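Uncharacterized protein (Kutzneria albida DSM 43870, PDB 5M6Q) probably catalyses acyl transfer from protein glutamine side chains, and so the cross-linking or labelling of proteins, as a microbial transglutaminase. Local coordinates at residues A[92-97]-A[108-113]; A[120-125]-A[219-224]. All coordinates share one frame; numbering follows the deposited sequence.

How the contacts relate
The two contacts come in series along the chain: 92-97 with 108-113 closes before 120-125 pairs with 219-224. Their centres lie about 13 Å apart on the same side of the molecule. Contact 1 joins helix 90-99 to the short helix 109-112, and the chain then runs on into strand 122-131, which pairs with strand 214-223 in contact 2 as part of the antiparallel sheet. Helix 70-84 packs on both contacts, its L80 touching Y93 and V109 in contact 1 and V219 in contact 2. The contacts also meet directly, F221 packing on Y93, A112 and L113, and L113 on L122. Contact 1 thus packs, through these residues and helix 70-84, against the strand pair of contact 2.

Contact 1: residues A[92-97]-A[108-113]; sequences QYEAAV and NVVKAL
The ring of Y93 is held between L113 on one face and V97 on the other, while the peptide backbone of V109 and V110 meets its edge. L113 CB makes a CH-pi contact, 3.9 Å from the centroid of the Y93 ring and only 24° off the ring normal. The rest of the leucine slides past the tyrosine in the opposite direction, its two methyls spread over the same ring: CD2 reaches Y93 CD1 at 3.7 Å, and CD1 lies over the CD2-CE2 side. On the opposite face V97 CG2 sits toward the rim, contributed by the residue one helical turn on. With CG of Y93 anti to the backbone N (chi1 166°), the ring is carried toward 108-113, and its hydroxyl donates to V109 O at 2.7 Å. This donor stands above the carbonyl plane, 41° out of it. The same carbonyl also accepts a weak bond from A112 N, so the phenol adds a second hold on a loosely bonded turn. Tyrosine suits the place because its flat ring fills an apolar slot while its OH satisfies a main-chain oxygen. Beside it, V109 CG1 packs 3.6 Å from V97 CG1, two branched apolar side chains in van der Waals contact. At the exposed margin, the extended E94 lays its CG against V110 CG2 at 3.8 Å. L80 and I83 of helix 70-84 press on Y93 as well. The whole is a local helix packing in which buried Y93 of helix 90-99 meets the weakly bonded turn 109-112 and the following L113, beside helix 70-84.

Contact 2: residues A[120-125]-A[219-224]; sequences AKLKAS and VAFAKK
The extended K224 side chain runs past the K121 carbonyl to A120 O. Its CG stands anti to its own carbonyl carbon (chi1 -66°), and NZ donates to A120 O at 2.9 Å from above the carbonyl plane. A water lies between K224 NZ and L122 O and may bridge them. K224 N binds K121 O, so backbone and side chain of one residue grip the 3-10 turn that leads into strand 122-131. An alanine here would probably leave A120 O without its ammonium partner and the water without its lysine, the main-chain bond to K121 O remaining.

Farther along, side chains alternate between faces. L122, A124 and F221 share one with K223 at its exposed end: the F221 ring lies obliquely, CD1 4.0 Å from L122 CB. Apolar groups suit this face, where V84 of helix 70-84 packs on F221, and L113 and I117 on L122. Separately, A124 CB touches V219 CG1. On the other face, A222 CB is small enough to fit close to S125 OG, at 3.5 Å, with K123 beside it. Four bonds join the antiparallel backbones in K123-A222 and S125-A220.

K121 NZ and K223 NZ, 5.1 Å apart, would probably repel mildly, whereas the K224 ammonium is met by A120 O.

Contact 1: residues A[92-97]-A[108-113]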
loop_
_atom_site.group_PDB
_atom_site.type_symbol
_atom_site.label_atom_id
_atom_site.label_comp_id
_atom_site.label_asym_id
_atom_site.label_seq_id
_atom_site.Cartn_x
_atom_site.Cartn_y
_atom_site.Cartn_z
ATOM N N GLN A 92 -0.150 -20.775 14.187
ATOM C CA GLN A 92 0.971 -20.266 14.975
ATOM C C GLN A 92 1.084 -18.756 14.835
ATOM O O GLN A 92 1.504 -18.061 15.753
ATOM C CB GLN A 92 2.280 -20.929 14.557
ATOM C CG GLN A 92 2.463 -22.331 15.122
ATOM C CD GLN A 92 3.671 -23.025 14.527
ATOM O OE1 GLN A 92 3.993 -22.833 13.354
ATOM N NE2 GLN A 92 4.348 -23.838 15.334
ATOM N N TYR A 93 0.709 -18.258 13.666
ATOM C CA TYR A 93 0.706 -16.826 13.404
ATOM C C TYR A 93 -0.345 -16.136 14.293
ATOM O O TYR A 93 -0.091 -15.090 14.893
ATOM C CB TYR A 93 0.451 -16.591 11.905
ATOM C CG TYR A 93 0.091 -15.176 11.507
ATOM C CD1 TYR A 93 -1.234 -14.750 11.502
ATOM C CD2 TYR A 93 1.072 -14.271 11.116
ATOM C CE1 TYR A 93 -1.570 -13.469 11.125
ATOM C CE2 TYR A 93 0.746 -12.985 10.734
ATOM C CZ TYR A 93 -0.580 -12.588 10.746
ATOM O OH TYR A 93 -0.920 -11.319 10.370
ATOM N N GLU A 94 -1.518 -16.746 14.402
ATOM C CA GLU A 94 -2.590 -16.164 15.196
ATOM C C GLU A 94 -2.157 -16.084 16.656
ATOM O O GLU A 94 -2.369 -15.071 17.318
ATOM C CB GLU A 94 -3.885 -16.979 15.056
ATOM C CG GLU A 94 -5.060 -16.374 15.780
ATOM C CD GLU A 94 -6.384 -17.055 15.447
ATOM O OE1 GLU A 94 -6.445 -17.824 14.457
ATOM O OE2 GLU A 94 -7.366 -16.817 16.182
ATOM N N ALA A 95 -1.528 -17.145 17.146
ATOM C CA ALA A 95 -1.044 -17.148 18.520
ATOM C C ALA A 95 0.052 -16.102 18.739
ATOM O O ALA A 95 0.067 -15.430 19.759
ATOM C CB ALA A 95 -0.549 -18.537 18.898
ATOM N N ALA A 96 0.953 -15.951 17.775
ATOM C CA ALA A 96 2.063 -15.010 17.903
ATOM C C ALA A 96 1.563 -13.570 17.905
ATOM O O ALA A 96 2.019 -12.722 18.680
ATOM C CB ALA A 96 3.063 -15.222 16.778
ATOM N N VAL A 97 0.607 -13.311 17.028
ATOM C CA VAL A 97 -0.002 -12.007 16.926
ATOM C C VAL A 97 -0.639 -11.617 18.262
ATOM O O VAL A 97 -0.507 -10.468 18.696
ATOM C CB VAL A 97 -1.015 -11.984 15.762
ATOM C CG1 VAL A 97 -2.056 -10.892 15.961
ATOM C CG2 VAL A 97 -0.261 -11.812 14.442
ATOM N N ASN A 108 -7.941 -6.810 12.554
ATOM C CA ASN A 108 -7.729 -7.394 11.213
ATOM C C ASN A 108 -6.363 -7.999 10.958
ATOM O O ASN A 108 -6.034 -8.285 9.816
ATOM C CB ASN A 108 -7.978 -6.352 10.119
ATOM C CG ASN A 108 -9.250 -5.575 10.341
ATOM O OD1 ASN A 108 -10.285 -6.153 10.651
ATOM N ND2 ASN A 108 -9.177 -4.247 10.196
ATOM N N VAL A 109 -5.565 -8.197 11.999
ATOM C CA VAL A 109 -4.219 -8.728 11.816
ATOM C C VAL A 109 -4.265 -10.185 11.372
ATOM O O VAL A 109 -3.487 -10.608 10.519
ATOM C CB VAL A 109 -3.388 -8.580 13.104
ATOM C CG1 VAL A 109 -1.981 -9.114 12.878
ATOM C CG2 VAL A 109 -3.364 -7.113 13.539
ATOM N N VAL A 110 -5.187 -10.955 11.940
ATOM C CA VAL A 110 -5.292 -12.364 11.580
ATOM C C VAL A 110 -5.764 -12.491 10.134
ATOM O O VAL A 110 -5.214 -13.259 9.354
ATOM C CB VAL A 110 -6.227 -13.132 12.548
ATOM C CG1 VAL A 110 -6.366 -14.585 12.102
ATOM C CG2 VAL A 110 -5.693 -13.057 13.977
ATOM N N LYS A 111 -6.770 -11.715 9.775
ATOM C CA LYS A 111 -7.292 -11.696 8.415
ATOM C C LYS A 111 -6.223 -11.311 7.372
ATOM O O LYS A 111 -6.303 -11.715 6.206
ATOM C CB LYS A 111 -8.475 -10.723 8.348
ATOM C CG LYS A 111 -9.318 -10.823 7.087
ATOM C CD LYS A 111 -9.943 -9.475 6.694
ATOM C CE LYS A 111 -11.087 -9.076 7.614
ATOM N NZ LYS A 111 -11.841 -7.879 7.107
ATOM N N ALA A 112 -5.224 -10.531 7.793
ATOM C CA ALA A 112 -4.223 -9.996 6.869
ATOM C C ALA A 112 -3.333 -11.084 6.288
ATOM O O ALA A 112 -2.821 -10.936 5.188
ATOM C CB ALA A 112 -3.370 -8.939 7.556
ATOM N N LEU A 113 -3.152 -12.181 7.021
ATOM C CA LEU A 113 -2.365 -13.297 6.509
ATOM C C LEU A 113 -3.074 -14.073 5.396
ATOM O O LEU A 113 -4.206 -14.521 5.567
ATOM C CB LEU A 113 -2.022 -14.261 7.643
ATOM C CG LEU A 113 -1.111 -15.439 7.304
ATOM C CD1 LEU A 113 0.349 -15.011 7.297
ATOM C CD2 LEU A 113 -1.352 -16.567 8.302
#

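Contact 2: residues A[120-125]-A[219-224]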
loop_
_atom_site.group_PDB
_atom_site.type_symbol
_atom_site.label_atom_id
_atom_site.label_comp_id
_atom_site.label_asym_id
_atom_site.label_seq_id
_atom_site.Cartn_x
_atom_site.Cartn_y
_atom_site.Cartn_z
ATOM N N ALA A 120 7.049 -18.520 4.987
ATOM C CA ALA A 120 8.443 -18.284 4.617
ATOM C C ALA A 120 8.565 -17.482 3.311
ATOM O O ALA A 120 9.616 -16.898 3.030
ATOM C CB ALA A 120 9.176 -19.592 4.490
ATOM N N LYS A 121 7.495 -17.459 2.519
ATOM C CA LYS A 121 7.471 -16.714 1.264
ATOM C C LYS A 121 6.843 -15.314 1.405
ATOM O O LYS A 121 6.569 -14.660 0.410
ATOM C CB LYS A 121 6.697 -17.496 0.204
ATOM C CG LYS A 121 7.248 -18.881 -0.138
ATOM C CD LYS A 121 6.311 -19.580 -1.124
ATOM C CE LYS A 121 6.859 -20.923 -1.616
ATOM N NZ LYS A 121 5.871 -21.588 -2.524
ATOM N N LEU A 122 6.587 -14.864 2.629
ATOM C CA LEU A 122 5.880 -13.599 2.800
ATOM C C LEU A 122 6.758 -12.518 3.384
ATOM O O LEU A 122 7.700 -12.796 4.127
ATOM C CB LEU A 122 4.648 -13.782 3.695
ATOM C CG LEU A 122 3.549 -14.665 3.106
ATOM C CD1 LEU A 122 2.497 -14.915 4.148
ATOM C CD2 LEU A 122 2.935 -14.047 1.828
ATOM N N LYS A 123 6.439 -11.275 3.041
ATOM C CA LYS A 123 7.036 -10.132 3.708
ATOM C C LYS A 123 5.978 -9.048 3.863
ATOM O O LYS A 123 5.142 -8.850 2.978
ATOM C CB LYS A 123 8.234 -9.598 2.925
ATOM C CG LYS A 123 7.893 -9.246 1.499
ATOM C CD LYS A 123 8.861 -8.249 0.907
ATOM C CE LYS A 123 8.698 -8.176 -0.614
ATOM N NZ LYS A 123 9.534 -7.086 -1.204
ATOM N N ALA A 124 6.011 -8.353 4.992
ATOM C CA ALA A 124 5.137 -7.212 5.199
ATOM C C ALA A 124 5.659 -6.013 4.406
ATOM O O ALA A 124 6.835 -5.673 4.490
ATOM C CB ALA A 124 5.035 -6.888 6.670
ATOM N N SER A 125 4.783 -5.391 3.623
ATOM C CA SER A 125 5.154 -4.266 2.782
ATOM C C SER A 125 4.229 -3.103 3.071
ATOM O O SER A 125 3.199 -3.291 3.696
ATOM C CB SER A 125 5.094 -4.652 1.309
ATOM O OG SER A 125 6.079 -5.628 1.029
ATOM N N VAL A 219 -0.206 -1.626 5.740
ATOM C CA VAL A 219 0.702 -2.752 5.766
ATOM C C VAL A 219 -0.020 -3.939 5.183
ATOM O O VAL A 219 -1.161 -4.214 5.555
ATOM C CB VAL A 219 1.180 -3.044 7.199
ATOM C CG1 VAL A 219 2.202 -4.171 7.188
ATOM C CG2 VAL A 219 1.743 -1.797 7.836
ATOM N N ALA A 220 0.635 -4.643 4.273
ATOM C CA ALA A 220 0.052 -5.832 3.666
ATOM C C ALA A 220 1.156 -6.828 3.379
ATOM O O ALA A 220 2.326 -6.453 3.228
ATOM C CB ALA A 220 -0.703 -5.479 2.375
ATOM N N PHE A 221 0.796 -8.101 3.301
ATOM C CA PHE A 221 1.771 -9.115 2.968
ATOM C C PHE A 221 1.993 -9.175 1.479
ATOM O O PHE A 221 1.057 -9.214 0.688
ATOM C CB PHE A 221 1.349 -10.481 3.519
ATOM C CG PHE A 221 1.630 -10.621 4.983
ATOM C CD1 PHE A 221 2.935 -10.638 5.436
ATOM C CD2 PHE A 221 0.600 -10.679 5.908
ATOM C CE1 PHE A 221 3.215 -10.746 6.774
ATOM C CE2 PHE A 221 0.872 -10.794 7.256
ATOM C CZ PHE A 221 2.184 -10.819 7.692
ATOM N N ALA A 222 3.257 -9.121 1.105
ATOM C CA ALA A 222 3.650 -9.336 -0.273
ATOM C C ALA A 222 4.283 -10.718 -0.360
ATOM O O ALA A 222 4.812 -11.233 0.622
ATOM C CB ALA A 222 4.620 -8.252 -0.749
ATOM N N LYS A 223 4.231 -11.324 -1.533
ATOM C CA LYS A 223 4.944 -12.575 -1.728
ATOM C C LYS A 223 6.342 -12.275 -2.283
ATOM O O LYS A 223 6.476 -11.572 -3.281
ATOM C CB LYS A 223 4.160 -13.487 -2.662
ATOM C CG LYS A 223 4.836 -14.820 -2.903
ATOM C CD LYS A 223 4.074 -15.655 -3.916
ATOM C CE LYS A 223 4.952 -16.766 -4.476
ATOM N NZ LYS A 223 4.161 -17.652 -5.367
ATOM N N LYS A 224 7.379 -12.779 -1.612
ATOM C CA LYS A 224 8.761 -12.639 -2.076
ATOM C C LYS A 224 8.965 -13.208 -3.480
ATOM O O LYS A 224 8.157 -14.006 -3.958
ATOM C CB LYS A 224 9.723 -13.343 -1.123
ATOM C CG LYS A 224 9.835 -12.749 0.257
ATOM C CD LYS A 224 10.609 -13.713 1.145
ATOM C CE LYS A 224 10.472 -13.368 2.611
ATOM N NZ LYS A 224 11.106 -14.402 3.480
HETATM O O HOH W 1 8.736 -14.921 5.600
#